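Local coordinates for beta-fructofuranosidase (Arabidopsis thaliana, PDB 2OXB), which hydrolyses sucrose and 1-kestose, and less readily neokestose and levan, as a cell-wall invertase of glycosyl hydrolase family 32, at residues 134-139 with 172-177; 147-152 with 177-182; 188-193 with 254-259. The protein carries 1 engineered substitution. All coordinates share one frame; numbering follows the deposited sequence.

Along the chain, the long loop after strand 121-123 supplies 134-139 and then 147-152, the first halves of contacts 1 and 2. The three antiparallel strands 157-165, 168-176 and 182-192 follow. Contact 1 closes on the middle strand at 172-177, and contact 2 on the turn at 177-182, so the two cross, share Lys177 and tie one loop to one sheet. They also touch directly: Trp182 packs on the end of strand 168-176. Contact 3 opens only afterwards, at 188-193 on the last of these strands, and spans 60 residues to reach 254-259. It joins this sheet to the one containing strand 253-256.

Contact 1: residues 134-139 with 172-177; sequences AVNGIN and ITYTSK. With NAG (2-acetamido-2-deoxy-beta-D-glucopyranose), chain E.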
loop_
_atom_site.group_PDB
_atom_site.type_symbol
_atom_site.label_atom_id
_atom_site.label_comp_id
_atom_site.label_asym_id
_atom_site.label_seq_id
_atom_site.Cartn_x
_atom_site.Cartn_y
_atom_site.Cartn_z
ATOM N N ALA A 134 -22.124 -12.009 24.939
ATOM C CA ALA A 134 -22.097 -13.359 25.506
ATOM C C ALA A 134 -22.512 -14.440 24.518
ATOM O O ALA A 134 -22.047 -15.578 24.606
ATOM C CB ALA A 134 -22.978 -13.426 26.741
ATOM N N VAL A 135 -23.387 -14.090 23.582
ATOM C CA VAL A 135 -23.834 -15.059 22.594
ATOM C C VAL A 135 -22.806 -15.203 21.463
ATOM O O VAL A 135 -22.309 -16.310 21.218
ATOM C CB VAL A 135 -25.244 -14.692 22.037
ATOM C CG1 VAL A 135 -25.235 -13.303 21.415
ATOM C CG2 VAL A 135 -25.688 -15.741 21.023
ATOM N N ASN A 136 -22.466 -14.100 20.789
ATOM C CA ASN A 136 -21.473 -14.154 19.707
ATOM C C ASN A 136 -20.109 -14.532 20.286
ATOM O O ASN A 136 -19.309 -15.193 19.631
ATOM C CB ASN A 136 -21.389 -12.812 18.930
ATOM C CG ASN A 136 -20.872 -11.646 19.780
ATOM O OD1 ASN A 136 -19.853 -11.754 20.464
ATOM N ND2 ASN A 136 -21.566 -10.521 19.711
ATOM N N GLY A 137 -19.869 -14.105 21.523
ATOM C CA GLY A 137 -18.635 -14.409 22.225
ATOM C C GLY A 137 -17.342 -14.269 21.449
ATOM O O GLY A 137 -16.899 -15.196 20.777
ATOM N N ILE A 138 -16.720 -13.108 21.561
ATOM C CA ILE A 138 -15.479 -12.870 20.864
ATOM C C ILE A 138 -14.626 -11.849 21.598
ATOM O O ILE A 138 -15.150 -10.935 22.234
ATOM C CB ILE A 138 -15.756 -12.384 19.420
ATOM C CG1 ILE A 138 -17.088 -11.626 19.375
ATOM C CG2 ILE A 138 -15.756 -13.576 18.456
ATOM C CD1 ILE A 138 -17.556 -11.243 17.985
ATOM N N ASN A 139 -13.311 -12.034 21.519
ATOM C CA ASN A 139 -12.348 -11.132 22.139
ATOM C C ASN A 139 -12.815 -9.703 21.867
ATOM O O ASN A 139 -12.580 -9.162 20.782
ATOM C CB ASN A 139 -10.962 -11.333 21.509
ATOM C CG ASN A 139 -10.017 -12.161 22.376
ATOM O OD1 ASN A 139 -10.367 -13.247 22.825
ATOM N ND2 ASN A 139 -8.805 -11.644 22.578
ATOM N N ILE A 172 -15.078 -11.901 10.518
ATOM C CA ILE A 172 -16.467 -12.140 10.882
ATOM C C ILE A 172 -17.423 -11.336 10.029
ATOM O O ILE A 172 -17.296 -10.121 9.917
ATOM C CB ILE A 172 -16.729 -11.782 12.348
ATOM C CG1 ILE A 172 -15.860 -12.664 13.250
ATOM C CG2 ILE A 172 -18.225 -11.941 12.663
ATOM C CD1 ILE A 172 -15.945 -12.306 14.706
ATOM N N THR A 173 -18.400 -12.001 9.435
ATOM C CA THR A 173 -19.336 -11.277 8.600
ATOM C C THR A 173 -20.702 -11.100 9.243
ATOM O O THR A 173 -21.135 -11.914 10.053
ATOM C CB THR A 173 -19.485 -11.964 7.233
ATOM O OG1 THR A 173 -20.646 -11.459 6.569
ATOM C CG2 THR A 173 -19.584 -13.463 7.396
ATOM N N TYR A 174 -21.363 -10.004 8.897
ATOM C CA TYR A 174 -22.689 -9.703 9.419
ATOM C C TYR A 174 -23.591 -9.375 8.247
ATOM O O TYR A 174 -23.294 -8.469 7.473
ATOM C CB TYR A 174 -22.675 -8.473 10.336
ATOM C CG TYR A 174 -22.341 -8.715 11.785
ATOM C CD1 TYR A 174 -21.030 -8.946 12.186
ATOM C CD2 TYR A 174 -23.340 -8.678 12.761
ATOM C CE1 TYR A 174 -20.706 -9.132 13.524
ATOM C CE2 TYR A 174 -23.038 -8.868 14.106
ATOM C CZ TYR A 174 -21.712 -9.097 14.483
ATOM O OH TYR A 174 -21.385 -9.305 15.812
ATOM N N THR A 175 -24.684 -10.111 8.109
ATOM C CA THR A 175 -25.628 -9.833 7.040
ATOM C C THR A 175 -26.551 -8.759 7.598
ATOM O O THR A 175 -26.817 -8.725 8.800
ATOM C CB THR A 175 -26.459 -11.091 6.651
ATOM O OG1 THR A 175 -27.099 -11.638 7.814
ATOM C CG2 THR A 175 -25.558 -12.149 6.028
ATOM N N SER A 176 -27.025 -7.869 6.736
ATOM C CA SER A 176 -27.921 -6.805 7.178
ATOM C C SER A 176 -29.202 -6.800 6.375
ATOM O O SER A 176 -29.190 -6.920 5.152
ATOM C CB SER A 176 -27.244 -5.434 7.055
ATOM O OG SER A 176 -28.058 -4.403 7.581
ATOM N N LYS A 177 -30.312 -6.658 7.083
ATOM C CA LYS A 177 -31.623 -6.621 6.463
ATOM C C LYS A 177 -31.680 -5.415 5.528
ATOM O O LYS A 177 -31.854 -5.566 4.325
ATOM C CB LYS A 177 -32.689 -6.493 7.557
ATOM C CG LYS A 177 -32.450 -7.357 8.797
ATOM C CD LYS A 177 -32.466 -8.839 8.464
ATOM C CE LYS A 177 -32.802 -9.687 9.680
ATOM N NZ LYS A 177 -34.218 -9.539 10.133
HETATM C C1 NAG E . -8.127 -11.770 23.861
HETATM C C2 NAG E . -6.811 -10.968 23.855
HETATM C C3 NAG E . -6.122 -11.015 25.234
HETATM C C4 NAG E . -7.108 -10.612 26.331
HETATM C C5 NAG E . -8.359 -11.488 26.227
HETATM C C6 NAG E . -9.403 -11.130 27.252
HETATM C C7 NAG E . -5.402 -10.691 21.925
HETATM C C8 NAG E . -4.034 -10.085 22.209
HETATM N N2 NAG E . -5.908 -11.496 22.850
HETATM O O3 NAG E . -4.992 -10.148 25.247
HETATM O O4 NAG E . -6.510 -10.769 27.606
HETATM O O5 NAG E . -8.974 -11.330 24.932
HETATM O O6 NAG E . -10.344 -10.228 26.704
HETATM O O7 NAG E . -5.994 -10.429 20.882
#
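Here a glycosylated loop of the catalytic domain lies over the middle strand of a three-stranded antiparallel sheet, with Ile138 meeting Ile172 and Asn136 passing near Tyr174. The two isoleucines reach toward each other tip to tip: CD1 of Ile172 is 3.8 Å from CD1 of Ile138 and 4.0 Å from its CG2, so a single methyl fits against both branches. Ile172 gets there with CG1 turned opposite the carbonyl carbon (chi1 -61°) and the rest of the branch extended. Family 32 enzymes build this domain as a five-bladed beta-propeller, and strand 168-176 is held in its sheet by strands 157-165 and 182-192 on its two edges. The loop residue Ile138 also rests on Ile165 and Pro132. Farther along the strand, the Tyr174 side chain bends its end toward the loop and crosses Asn136 at about a right angle, amide and ring planes 73° apart. ND2 of Asn136 stays 4.1 Å from OH of Tyr174, which is proximity and no more; that amide nitrogen has a weak hydrogen bond to Ala131 O instead. Next to Ile138 the chain turns away from the strand, and Asn139 carries an N-linked sugar, its ND2 bonded covalently to C1 of the N-acetylglucosamine at 1.5 Å. Lys164 NZ and Ser142 OG hydrogen-bond to the same sugar.

Contact 2: residues 147-152 with 177-182; sequences TTAWLG and KDFLKW
This is a small apolar contact, one methyl against two aromatic rings, where Ala149 of a loop meets Phe179 and Trp182 at the turn between strands 168-176 and 182-192. CB of Ala149 points at the turn and comes within 3.7 Å of Phe179 CE1, approaching that ring obliquely. The same methyl lies near the plane of the Trp182 indole, at its edge, 4.4 Å from CH2. The two rings are themselves packed edge to face: Trp182 CZ2 sits 3.7 Å above the Phe179 plane, over the ring centre. The turn belongs to a beta-hairpin of the propeller domain, closed by a backbone hydrogen bond from Lys177 N to Lys181 O (3.0 Å) and by Ser176 OG on that same carbonyl. Phe179, at the bend, has a left-handed backbone conformation (phi 58°), and its ring also meets Trp157 edge to face. On the other side, Thr147 and Trp150 pair through their backbones with Ile160 and Arg158, so 147-152 runs beside strand 157-165, and Ala149 N is hydrogen-bonded to Thr83 OG1.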
loop_
_atom_site.group_PDB
_atom_site.type_symbol
_atom_site.label_atom_id
_atom_site.label_comp_id
_atom_site.label_asym_id
_atom_site.label_seq_id
_atom_site.Cartn_x
_atom_site.Cartn_y
_atom_site.Cartn_z
ATOM N N THR A 147 -14.958 -3.457 6.848
ATOM C CA THR A 147 -14.754 -3.156 5.440
ATOM C C THR A 147 -15.964 -2.442 4.854
ATOM O O THR A 147 -16.946 -2.156 5.538
ATOM C CB THR A 147 -14.615 -4.446 4.634
ATOM O OG1 THR A 147 -15.889 -5.106 4.590
ATOM C CG2 THR A 147 -13.612 -5.356 5.260
ATOM N N THR A 148 -15.878 -2.179 3.559
ATOM C CA THR A 148 -16.968 -1.565 2.840
ATOM C C THR A 148 -18.003 -2.682 2.749
ATOM O O THR A 148 -17.663 -3.873 2.811
ATOM C CB THR A 148 -16.532 -1.155 1.414
ATOM O OG1 THR A 148 -15.575 -0.093 1.488
ATOM C CG2 THR A 148 -17.727 -0.714 0.584
ATOM N N ALA A 149 -19.259 -2.293 2.580
ATOM C CA ALA A 149 -20.351 -3.250 2.501
ATOM C C ALA A 149 -20.853 -3.476 1.077
ATOM O O ALA A 149 -21.014 -2.532 0.297
ATOM C CB ALA A 149 -21.494 -2.792 3.404
ATOM N N TRP A 150 -21.103 -4.746 0.763
ATOM C CA TRP A 150 -21.587 -5.176 -0.542
ATOM C C TRP A 150 -22.902 -5.939 -0.396
ATOM O O TRP A 150 -23.026 -6.852 0.430
ATOM C CB TRP A 150 -20.544 -6.065 -1.203
ATOM C CG TRP A 150 -20.266 -7.334 -0.443
ATOM C CD1 TRP A 150 -20.810 -8.571 -0.676
ATOM C CD2 TRP A 150 -19.348 -7.499 0.652
ATOM N NE1 TRP A 150 -20.281 -9.488 0.195
ATOM C CE2 TRP A 150 -19.382 -8.861 1.020
ATOM C CE3 TRP A 150 -18.499 -6.629 1.351
ATOM C CZ2 TRP A 150 -18.596 -9.376 2.060
ATOM C CZ3 TRP A 150 -17.718 -7.134 2.383
ATOM C CH2 TRP A 150 -17.771 -8.495 2.730
ATOM N N LEU A 151 -23.870 -5.549 -1.218
ATOM C CA LEU A 151 -25.215 -6.123 -1.244
ATOM C C LEU A 151 -25.259 -7.648 -1.337
ATOM O O LEU A 151 -25.021 -8.354 -0.356
ATOM C CB LEU A 151 -25.985 -5.527 -2.424
ATOM C CG LEU A 151 -27.492 -5.792 -2.486
ATOM C CD1 LEU A 151 -28.180 -5.077 -1.315
ATOM C CD2 LEU A 151 -28.043 -5.293 -3.828
ATOM N N GLY A 152 -25.586 -8.148 -2.526
ATOM C CA GLY A 152 -25.659 -9.580 -2.737
ATOM C C GLY A 152 -26.650 -9.941 -3.823
ATOM O O GLY A 152 -27.211 -9.063 -4.483
ATOM N N LYS A 177 -30.312 -6.658 7.083
ATOM C CA LYS A 177 -31.623 -6.621 6.463
ATOM C C LYS A 177 -31.680 -5.415 5.528
ATOM O O LYS A 177 -31.854 -5.566 4.325
ATOM C CB LYS A 177 -32.689 -6.493 7.557
ATOM C CG LYS A 177 -32.450 -7.357 8.797
ATOM C CD LYS A 177 -32.466 -8.839 8.464
ATOM C CE LYS A 177 -32.802 -9.687 9.680
ATOM N NZ LYS A 177 -34.218 -9.539 10.133
ATOM N N ASP A 178 -31.521 -4.226 6.115
ATOM C CA ASP A 178 -31.543 -2.941 5.406
ATOM C C ASP A 178 -30.515 -1.942 5.938
ATOM O O ASP A 178 -30.845 -0.786 6.198
ATOM C CB ASP A 178 -32.928 -2.299 5.507
ATOM C CG ASP A 178 -33.555 -2.470 6.890
ATOM O OD1 ASP A 178 -32.830 -2.323 7.917
ATOM O OD2 ASP A 178 -34.784 -2.743 6.936
ATOM N N PHE A 179 -29.277 -2.396 6.099
ATOM C CA PHE A 179 -28.188 -1.557 6.587
ATOM C C PHE A 179 -28.490 -0.958 7.955
ATOM O O PHE A 179 -28.052 0.145 8.264
ATOM C CB PHE A 179 -27.899 -0.423 5.594
ATOM C CG PHE A 179 -26.432 -0.110 5.431
ATOM C CD1 PHE A 179 -25.660 -0.802 4.506
ATOM C CD2 PHE A 179 -25.824 0.882 6.196
ATOM C CE1 PHE A 179 -24.310 -0.508 4.342
ATOM C CE2 PHE A 179 -24.473 1.180 6.036
ATOM C CZ PHE A 179 -23.717 0.483 5.107
ATOM N N LEU A 180 -29.232 -1.689 8.777
ATOM C CA LEU A 180 -29.578 -1.220 10.115
ATOM C C LEU A 180 -29.535 -2.390 11.096
ATOM O O LEU A 180 -28.841 -2.338 12.109
ATOM C CB LEU A 180 -30.971 -0.571 10.097
ATOM C CG LEU A 180 -31.479 0.095 11.382
ATOM C CD1 LEU A 180 -32.287 1.334 11.044
ATOM C CD2 LEU A 180 -32.305 -0.901 12.181
ATOM N N LYS A 181 -30.289 -3.442 10.792
ATOM C CA LYS A 181 -30.315 -4.635 11.630
ATOM C C LYS A 181 -29.249 -5.550 11.049
ATOM O O LYS A 181 -29.354 -5.975 9.895
ATOM C CB LYS A 181 -31.677 -5.324 11.539
ATOM C CG LYS A 181 -32.865 -4.395 11.736
ATOM C CD LYS A 181 -34.174 -5.049 11.282
ATOM C CE LYS A 181 -35.356 -4.092 11.414
ATOM N NZ LYS A 181 -36.606 -4.605 10.770
ATOM N N TRP A 182 -28.216 -5.843 11.829
ATOM C CA TRP A 182 -27.163 -6.702 11.327
ATOM C C TRP A 182 -27.083 -8.024 12.079
ATOM O O TRP A 182 -26.841 -8.070 13.291
ATOM C CB TRP A 182 -25.818 -5.975 11.364
ATOM C CG TRP A 182 -25.792 -4.718 10.542
ATOM C CD1 TRP A 182 -26.432 -3.554 10.822
ATOM C CD2 TRP A 182 -25.086 -4.499 9.313
ATOM N NE1 TRP A 182 -26.172 -2.619 9.851
ATOM C CE2 TRP A 182 -25.349 -3.175 8.910
ATOM C CE3 TRP A 182 -24.261 -5.293 8.513
ATOM C CZ2 TRP A 182 -24.813 -2.622 7.742
ATOM C CZ3 TRP A 182 -23.727 -4.744 7.348
ATOM C CH2 TRP A 182 -24.007 -3.421 6.976
#

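Contact 3: residues 188-193 with 254-259; sequences PLHYDD and FVPDNG
Start at CB of His190, which faces Phe254 and lies 4.2 Å from its CB. The imidazole is carried on from there with CG opposite the backbone nitrogen (chi1 -166°), which sends the ring along the backbone of 254-256. CG is 4.0 Å from Phe254 O, and the next atom, ND1, draws closer to it, at 3.2 Å. That is at best a weak hydrogen bond, bent to 123° at the hydrogen; ND1 is also hydrogen-bonded to Lys253 NZ, from the residue just before Phe254, a bond that would use the ND1 lone pair, so the two cannot both form at once. CE1 then meets CD of Pro256 at 4.0 Å, the imidazole and the pyrrolidine side chains crossing at about a right angle. At the tip, NE2 lies 3.0 Å from OD1 of Asp192, two residues on. Leu230 and Trp198 pack against His190 as well, so the imidazole is buried among neighbours from several strands. The contact belongs to a seam between two sheets of the family 32 beta-propeller: strand 182-192 is an edge strand of one, and strand 253-256 pairs with strand 240-248 in the next. One firm backbone hydrogen bond crosses the seam, from Phe254 N to Leu189 O, 2.7 Å long and close to straight at 165°. Beside it, the Leu189 side chain slants across that of Phe254 and sets CD2 and CG against Phe254 CB. The Phe254 ring itself leads away from 188-193, toward Phe203, whose plane it meets nearly perpendicularly, and toward His228. Over one face of that phenyl ring, offset toward the rim, lies the backbone nitrogen of Pro256.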
loop_
_atom_site.group_PDB
_atom_site.type_symbol
_atom_site.label_atom_id
_atom_site.label_comp_id
_atom_site.label_asym_id
_atom_site.label_seq_id
_atom_site.Cartn_x
_atom_site.Cartn_y
_atom_site.Cartn_z
ATOM N N PRO A 188 -17.218 -17.256 9.165
ATOM C CA PRO A 188 -16.390 -16.194 8.579
ATOM C C PRO A 188 -16.219 -16.377 7.080
ATOM O O PRO A 188 -16.174 -17.499 6.591
ATOM C CB PRO A 188 -15.071 -16.347 9.324
ATOM C CG PRO A 188 -15.001 -17.830 9.539
ATOM C CD PRO A 188 -16.399 -18.150 10.006
ATOM N N LEU A 189 -16.113 -15.281 6.346
ATOM C CA LEU A 189 -15.937 -15.408 4.914
ATOM C C LEU A 189 -14.790 -16.380 4.687
ATOM O O LEU A 189 -14.845 -17.231 3.796
ATOM C CB LEU A 189 -15.596 -14.061 4.293
ATOM C CG LEU A 189 -15.460 -14.118 2.777
ATOM C CD1 LEU A 189 -16.759 -13.678 2.109
ATOM C CD2 LEU A 189 -14.327 -13.229 2.367
ATOM N N HIS A 190 -13.750 -16.234 5.503
ATOM C CA HIS A 190 -12.572 -17.099 5.438
ATOM C C HIS A 190 -11.832 -17.029 6.772
ATOM O O HIS A 190 -12.324 -16.429 7.722
ATOM C CB HIS A 190 -11.635 -16.669 4.301
ATOM C CG HIS A 190 -10.597 -17.696 3.961
ATOM N ND1 HIS A 190 -10.911 -18.912 3.390
ATOM C CD2 HIS A 190 -9.263 -17.719 4.181
ATOM C CE1 HIS A 190 -9.815 -19.641 3.284
ATOM N NE2 HIS A 190 -8.801 -18.942 3.758
ATOM N N TYR A 191 -10.658 -17.648 6.837
ATOM C CA TYR A 191 -9.844 -17.658 8.046
ATOM C C TYR A 191 -8.569 -18.440 7.739
ATOM O O TYR A 191 -8.487 -19.130 6.726
ATOM C CB TYR A 191 -10.604 -18.336 9.198
ATOM C CG TYR A 191 -10.784 -19.836 9.028
ATOM C CD1 TYR A 191 -9.774 -20.731 9.397
ATOM C CD2 TYR A 191 -11.937 -20.357 8.434
ATOM C CE1 TYR A 191 -9.907 -22.103 9.171
ATOM C CE2 TYR A 191 -12.074 -21.724 8.206
ATOM C CZ TYR A 191 -11.058 -22.589 8.574
ATOM O OH TYR A 191 -11.190 -23.935 8.330
ATOM N N ASP A 192 -7.583 -18.333 8.619
ATOM C CA ASP A 192 -6.319 -19.037 8.454
ATOM C C ASP A 192 -5.729 -19.323 9.842
ATOM O O ASP A 192 -5.751 -18.455 10.711
ATOM C CB ASP A 192 -5.343 -18.187 7.618
ATOM C CG ASP A 192 -5.607 -18.274 6.112
ATOM O OD1 ASP A 192 -6.678 -17.848 5.648
ATOM O OD2 ASP A 192 -4.724 -18.776 5.390
ATOM N N ASP A 193 -5.229 -20.539 10.058
ATOM C CA ASP A 193 -4.638 -20.902 11.353
ATOM C C ASP A 193 -3.147 -20.601 11.375
ATOM O O ASP A 193 -2.456 -20.780 10.375
ATOM C CB ASP A 193 -4.874 -22.389 11.667
ATOM C CG ASP A 193 -5.963 -22.606 12.712
ATOM O OD1 ASP A 193 -6.698 -23.611 12.606
ATOM O OD2 ASP A 193 -6.079 -21.774 13.636
ATOM N N PHE A 254 -15.138 -17.319 1.118
ATOM C CA PHE A 254 -14.181 -16.955 0.107
ATOM C C PHE A 254 -13.305 -18.162 -0.176
ATOM O O PHE A 254 -12.754 -18.775 0.743
ATOM C CB PHE A 254 -13.313 -15.789 0.561
ATOM C CG PHE A 254 -12.307 -15.372 -0.464
ATOM C CD1 PHE A 254 -12.720 -14.973 -1.739
ATOM C CD2 PHE A 254 -10.950 -15.419 -0.181
ATOM C CE1 PHE A 254 -11.798 -14.632 -2.722
ATOM C CE2 PHE A 254 -10.016 -15.079 -1.156
ATOM C CZ PHE A 254 -10.445 -14.683 -2.436
ATOM N N VAL A 255 -13.185 -18.502 -1.454
ATOM C CA VAL A 255 -12.372 -19.634 -1.874
ATOM C C VAL A 255 -11.176 -19.172 -2.713
ATOM O O VAL A 255 -11.323 -18.858 -3.893
ATOM C CB VAL A 255 -13.203 -20.632 -2.717
ATOM C CG1 VAL A 255 -12.417 -21.910 -2.923
ATOM C CG2 VAL A 255 -14.533 -20.921 -2.037
ATOM N N PRO A 256 -9.977 -19.119 -2.114
ATOM C CA PRO A 256 -8.787 -18.690 -2.857
ATOM C C PRO A 256 -8.431 -19.633 -4.008
ATOM O O PRO A 256 -8.836 -20.797 -4.022
ATOM C CB PRO A 256 -7.704 -18.655 -1.780
ATOM C CG PRO A 256 -8.153 -19.700 -0.803
ATOM C CD PRO A 256 -9.640 -19.426 -0.712
ATOM N N ASP A 257 -7.659 -19.131 -4.964
ATOM C CA ASP A 257 -7.267 -19.945 -6.100
ATOM C C ASP A 257 -6.305 -21.061 -5.748
ATOM O O ASP A 257 -5.520 -20.967 -4.798
ATOM C CB ASP A 257 -6.663 -19.086 -7.214
ATOM C CG ASP A 257 -7.712 -18.417 -8.059
ATOM O OD1 ASP A 257 -8.553 -19.131 -8.633
ATOM O OD2 ASP A 257 -7.703 -17.175 -8.150
ATOM N N ASN A 258 -6.401 -22.116 -6.550
ATOM C CA ASN A 258 -5.597 -23.324 -6.450
ATOM C C ASN A 258 -4.469 -23.357 -5.418
ATOM O O ASN A 258 -3.321 -23.021 -5.711
ATOM C CB ASN A 258 -5.046 -23.672 -7.836
ATOM C CG ASN A 258 -4.416 -22.475 -8.546
ATOM O OD1 ASN A 258 -3.963 -22.588 -9.689
ATOM N ND2 ASN A 258 -4.385 -21.327 -7.874
ATOM N N GLY A 259 -4.814 -23.790 -4.208
ATOM C CA GLY A 259 -3.843 -23.894 -3.133
ATOM C C GLY A 259 -3.136 -22.610 -2.733
ATOM O O GLY A 259 -1.945 -22.447 -3.005
#